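Local coordinates for probable hydrolase (PDB 7AL6), which is of uncertain function but has an alpha/beta hydrolase fold and probably acts as a hydrolase, perhaps a lipolytic one, at residues 236-239 against 244-247; 126-131 against 250-255. All coordinates share one frame; numbering follows the deposited sequence.

Contact 1. Residues 236-239 against 244-247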
loop_
_atom_site.group_PDB
_atom_site.type_symbol
_atom_site.label_atom_id
_atom_site.label_comp_id
_atom_site.label_asym_id
_atom_site.label_seq_id
_atom_site.Cartn_x
_atom_site.Cartn_y
_atom_site.Cartn_z
ATOM N N GLN A 236 -5.019 -42.950 -1.052
ATOM C CA GLN A 236 -5.985 -42.329 -0.125
ATOM C C GLN A 236 -6.133 -40.819 -0.355
ATOM O O GLN A 236 -6.705 -40.178 0.507
ATOM C CB GLN A 236 -5.599 -42.694 1.297
ATOM C CG GLN A 236 -6.099 -44.071 1.665
ATOM C CD GLN A 236 -5.740 -44.430 3.076
ATOM O OE1 GLN A 236 -4.634 -44.859 3.351
ATOM N NE2 GLN A 236 -6.681 -44.242 3.983
ATOM N N GLY A 237 -5.657 -40.269 -1.470
ATOM C CA GLY A 237 -5.803 -38.857 -1.772
ATOM C C GLY A 237 -6.909 -38.574 -2.777
ATOM O O GLY A 237 -8.029 -39.077 -2.636
ATOM N N MET A 238 -6.571 -37.790 -3.811
ATOM C CA MET A 238 -7.520 -37.310 -4.824
ATOM C C MET A 238 -8.473 -38.364 -5.379
ATOM O O MET A 238 -9.685 -38.140 -5.447
ATOM C CB MET A 238 -6.714 -36.718 -5.984
ATOM C CG MET A 238 -7.458 -36.491 -7.295
ATOM S SD MET A 238 -6.496 -35.392 -8.410
ATOM C CE MET A 238 -5.188 -36.457 -8.958
ATOM N N LEU A 239 -7.931 -39.491 -5.840
ATOM C CA LEU A 239 -8.745 -40.484 -6.540
ATOM C C LEU A 239 -9.723 -41.191 -5.599
ATOM O O LEU A 239 -10.838 -41.548 -6.002
ATOM C CB LEU A 239 -7.831 -41.499 -7.218
ATOM C CG LEU A 239 -7.204 -40.998 -8.514
ATOM C CD1 LEU A 239 -6.652 -42.184 -9.318
ATOM C CD2 LEU A 239 -8.183 -40.196 -9.368
ATOM N N ARG A 244 -14.178 -40.339 -10.460
ATOM C CA ARG A 244 -14.516 -39.841 -11.821
ATOM C C ARG A 244 -13.228 -39.418 -12.554
ATOM O O ARG A 244 -13.181 -39.493 -13.777
ATOM C CB ARG A 244 -15.547 -38.718 -11.726
ATOM C CG ARG A 244 -16.958 -39.180 -12.052
ATOM C CD ARG A 244 -17.968 -38.054 -12.198
ATOM N NE ARG A 244 -17.596 -37.040 -13.174
ATOM C CZ ARG A 244 -17.933 -35.758 -13.082
ATOM N NH1 ARG A 244 -17.548 -34.898 -14.007
ATOM N NH2 ARG A 244 -18.671 -35.345 -12.072
ATOM N N MET A 245 -12.218 -38.980 -11.812
ATOM C CA MET A 245 -10.899 -38.549 -12.313
ATOM C C MET A 245 -10.225 -39.684 -13.081
ATOM O O MET A 245 -9.552 -39.394 -14.052
ATOM C CB MET A 245 -10.000 -38.200 -11.126
ATOM C CG MET A 245 -10.141 -36.780 -10.647
ATOM S SD MET A 245 -9.641 -35.570 -11.858
ATOM C CE MET A 245 -8.227 -36.408 -12.549
ATOM N N ARG A 246 -10.394 -40.931 -12.648
ATOM C CA ARG A 246 -9.659 -42.086 -13.210
ATOM C C ARG A 246 -9.899 -42.174 -14.713
ATOM O O ARG A 246 -8.954 -42.397 -15.429
ATOM C CB ARG A 246 -10.118 -43.330 -12.454
ATOM C CG ARG A 246 -9.579 -44.644 -12.984
ATOM C CD ARG A 246 -9.770 -45.722 -11.944
ATOM N NE ARG A 246 -8.492 -46.346 -11.698
ATOM C CZ ARG A 246 -7.772 -46.207 -10.597
ATOM N NH1 ARG A 246 -6.610 -46.822 -10.510
ATOM N NH2 ARG A 246 -8.209 -45.481 -9.585
ATOM N N ALA A 247 -11.114 -41.943 -15.174
ATOM C CA ALA A 247 -11.415 -41.987 -16.603
ATOM C C ALA A 247 -10.824 -40.790 -17.339
ATOM O O ALA A 247 -10.384 -40.911 -18.486
ATOM C CB ALA A 247 -12.926 -42.031 -16.822
#
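Met-238, which packs against Met-245, gives its backbone N to the carboxylate oxygen OD2 of Asp-126, and the same oxygen is also hydrogen-bonded to His-263 ND1. Gly-237 sits just before as the N-cap of the short helix 238-241, so the amide that grips the carboxylate belongs to the first turn of that helix. Across the two segments the contact with the start of helix 245-250 is made by side chains, with no hydrogen bond. Leu-239 contributes more surface than any other residue. Its CG lies beside the backbone N (chi1 -78°), and the two methyls are shared between two neighbours. CD2 presses on Met-245 CB at 3.2 Å, tighter than an ordinary carbon contact, so the exact fit there is doubtful; Met-245 CG is 4.1 Å from the same CD2. The two side chains cross at about a right angle. The other methyl, CD1, meets Arg-246 NH2 at 3.7 Å. Arg-246 starts out with CG anti to its own N (chi1 174°), then bends at chi3, which brings the side chain across the leucine at about a right angle, with CD1 oblique to the guanidinium. On the side facing Asp-126, Met-238 CG lies 4.3 Å from Met-245 CG, a loose touch. Met-245 is buried, whereas Arg-246 is exposed, so the contact runs from the interior out to solvent. The pairing joins two short helices that follow strand 229-234. Met-238 touches the group of Ser-102, His-263 and Asp-126, whose geometry is consistent with the catalytic triad of an alpha/beta hydrolase.

Contact 2. Residues 126-131 against 250-255. With EDO (1,2-ethanediol), chain H.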
loop_
_atom_site.group_PDB
_atom_site.type_symbol
_atom_site.label_atom_id
_atom_site.label_comp_id
_atom_site.label_asym_id
_atom_site.label_seq_id
_atom_site.Cartn_x
_atom_site.Cartn_y
_atom_site.Cartn_z
ATOM N N ASP A 126 -0.694 -35.333 -6.684
ATOM C CA ASP A 126 -2.101 -35.479 -6.263
ATOM C C ASP A 126 -2.956 -34.249 -6.549
ATOM O O ASP A 126 -3.736 -33.924 -5.714
ATOM C CB ASP A 126 -2.155 -35.838 -4.787
ATOM C CG ASP A 126 -3.283 -36.794 -4.475
ATOM O OD1 ASP A 126 -3.404 -37.750 -5.189
ATOM O OD2 ASP A 126 -4.015 -36.532 -3.557
ATOM N N GLY A 127 -2.773 -33.598 -7.683
ATOM C CA GLY A 127 -3.582 -32.453 -8.114
ATOM C C GLY A 127 -3.571 -32.327 -9.612
ATOM O O GLY A 127 -2.591 -32.669 -10.192
ATOM N N LEU A 128 -4.633 -31.810 -10.194
ATOM C CA LEU A 128 -4.731 -31.612 -11.624
ATOM C C LEU A 128 -5.603 -30.421 -11.993
ATOM O O LEU A 128 -5.129 -29.443 -12.615
ATOM C CB LEU A 128 -5.281 -32.886 -12.271
ATOM C CG LEU A 128 -5.271 -32.831 -13.794
ATOM C CD1 LEU A 128 -3.801 -32.753 -14.241
ATOM C CD2 LEU A 128 -5.931 -34.011 -14.430
ATOM N N ILE A 129 -6.880 -30.480 -11.632
ATOM C CA ILE A 129 -7.809 -29.426 -12.031
ATOM C C ILE A 129 -8.499 -28.896 -10.785
ATOM O O ILE A 129 -8.571 -29.583 -9.760
ATOM C CB ILE A 129 -8.862 -29.930 -13.042
ATOM C CG1 ILE A 129 -9.449 -31.249 -12.569
ATOM C CG2 ILE A 129 -8.240 -30.091 -14.442
ATOM C CD1 ILE A 129 -10.696 -31.663 -13.347
ATOM N N PRO A 130 -9.064 -27.695 -10.861
ATOM C CA PRO A 130 -9.814 -27.171 -9.716
ATOM C C PRO A 130 -11.252 -27.665 -9.722
ATOM O O PRO A 130 -11.677 -28.329 -10.678
ATOM C CB PRO A 130 -9.752 -25.660 -9.940
ATOM C CG PRO A 130 -9.834 -25.549 -11.480
ATOM C CD PRO A 130 -9.008 -26.722 -11.975
ATOM N N TYR A 131 -12.002 -27.318 -8.670
ATOM C CA TYR A 131 -13.461 -27.390 -8.718
ATOM C C TYR A 131 -14.001 -26.382 -9.720
ATOM O O TYR A 131 -13.509 -25.254 -9.817
ATOM C CB TYR A 131 -14.058 -27.130 -7.336
ATOM C CG TYR A 131 -13.874 -28.277 -6.374
ATOM C CD1 TYR A 131 -14.042 -29.594 -6.796
ATOM C CD2 TYR A 131 -13.517 -28.053 -5.057
ATOM C CE1 TYR A 131 -13.861 -30.662 -5.926
ATOM C CE2 TYR A 131 -13.346 -29.113 -4.173
ATOM C CZ TYR A 131 -13.515 -30.416 -4.618
ATOM O OH TYR A 131 -13.343 -31.485 -3.761
ATOM N N GLU A 250 -7.045 -41.438 -17.955
ATOM C CA GLU A 250 -6.867 -42.450 -19.026
ATOM C C GLU A 250 -6.834 -41.780 -20.414
ATOM O O GLU A 250 -6.261 -42.372 -21.298
ATOM C CB GLU A 250 -7.886 -43.580 -18.828
ATOM C CG GLU A 250 -7.616 -44.380 -17.554
ATOM C CD GLU A 250 -8.630 -45.407 -17.059
ATOM O OE1 GLU A 250 -9.754 -45.489 -17.589
ATOM O OE2 GLU A 250 -8.288 -46.127 -16.123
ATOM N N THR A 251 -7.425 -40.601 -20.608
ATOM C CA THR A 251 -7.409 -39.834 -21.875
ATOM C C THR A 251 -6.256 -38.818 -21.927
ATOM O O THR A 251 -6.276 -38.012 -22.822
ATOM C CB THR A 251 -8.738 -39.109 -22.118
ATOM O OG1 THR A 251 -8.876 -37.982 -21.265
ATOM C CG2 THR A 251 -9.930 -40.001 -21.902
ATOM N N LEU A 252 -5.303 -38.826 -21.001
ATOM C CA LEU A 252 -4.265 -37.812 -20.981
ATOM C C LEU A 252 -2.910 -38.471 -21.137
ATOM O O LEU A 252 -2.682 -39.564 -20.628
ATOM C CB LEU A 252 -4.259 -36.993 -19.675
ATOM C CG LEU A 252 -5.533 -36.261 -19.301
ATOM C CD1 LEU A 252 -5.405 -35.614 -17.910
ATOM C CD2 LEU A 252 -5.891 -35.234 -20.358
ATOM N N PRO A 253 -1.995 -37.826 -21.783
ATOM C CA PRO A 253 -0.692 -38.453 -21.979
ATOM C C PRO A 253 0.243 -38.292 -20.799
ATOM O O PRO A 253 1.457 -38.430 -20.980
ATOM C CB PRO A 253 -0.141 -37.722 -23.210
ATOM C CG PRO A 253 -0.687 -36.297 -23.013
ATOM C CD PRO A 253 -2.123 -36.561 -22.522
ATOM N N PHE A 254 -0.262 -37.974 -19.607
ATOM C CA PHE A 254 0.632 -37.835 -18.459
ATOM C C PHE A 254 1.119 -39.202 -17.989
ATOM O O PHE A 254 0.362 -40.170 -17.985
ATOM C CB PHE A 254 -0.075 -37.101 -17.304
ATOM C CG PHE A 254 -0.695 -35.775 -17.688
ATOM C CD1 PHE A 254 -0.288 -35.086 -18.815
ATOM C CD2 PHE A 254 -1.686 -35.211 -16.898
ATOM C CE1 PHE A 254 -0.866 -33.881 -19.157
ATOM C CE2 PHE A 254 -2.253 -33.997 -17.237
ATOM C CZ PHE A 254 -1.839 -33.334 -18.356
ATOM N N GLU A 255 2.391 -39.278 -17.570
ATOM C CA GLU A 255 2.866 -40.442 -16.831
ATOM C C GLU A 255 2.203 -40.471 -15.448
ATOM O O GLU A 255 2.082 -39.441 -14.780
ATOM C CB GLU A 255 4.395 -40.409 -16.681
ATOM C CG GLU A 255 5.195 -40.362 -18.017
ATOM C CD GLU A 255 6.708 -40.156 -17.802
ATOM O OE1 GLU A 255 7.256 -40.722 -16.840
ATOM O OE2 GLU A 255 7.370 -39.431 -18.593
HETATM C C1 EDO H . 5.942 -37.419 -20.172
HETATM O O1 EDO H . 6.675 -37.969 -21.237
HETATM C C2 EDO H . 4.502 -37.726 -20.253
HETATM O O2 EDO H . 3.641 -36.664 -20.443
#
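This is a small, buried, wholly apolar contact between two loops, set between the central sheet and the helices that pack on it near strand 255-259; one loop follows strand 119-125 and the other leads from helix 245-250 into that strand. Leu-128 carries one side. It points its CG away from its own N (chi1 -173°), and the side chain reaches two residues at once: CD2 meets Leu-252 CD1 tip to tip at 3.9 Å, while CD1 comes to the edge of the Phe-254 ring, near its plane, 3.6 Å from CE2. Leu-252 also packs onto the ring, its CB 4.1 Å above the plane and over the centre. In this alpha/beta hydrolase fold strand 229-234 runs between the two strands concerned, and the loop from 126 begins with Asp-126, the acid of a probable Ser-His-Asp triad, whose OD1 accepts a hydrogen bond from Ala-234 N. Val-222 of helix 215-223 touches both Leu-252 and Phe-254, and Leu-128 also meets Leu-248 and Leu-249 of helix 245-250 and Val-109 of helix 103-114. Beyond the apolar contact a 1,2-ethanediol, probably from the crystallisation liquor, gives a hydrogen bond from O2 to Pro-253 O (2.9 Å).

Running from the N terminus, the chain leaves strand 119-125 into residues 126-131, then travels through an excursion of helices and a small hairpin before returning to the sheet as strand 229-234. Residues 236-239 and 244-247 follow, and contact 1 closes a tight turn between helices 238-241 and 245-250. Only when 250-255 arrives does contact 2 close its long loop, so contact 1 is nested inside it. The two centres are about 9 Å apart; besides the Met-238 N to Asp-126 OD2 bond, packing continues from one to the other, with Met-245 CE 3.8 Å from Leu-128 CD2. Together they tie the ends of strands 119-125 and 229-234 to the approach to strand 255-259.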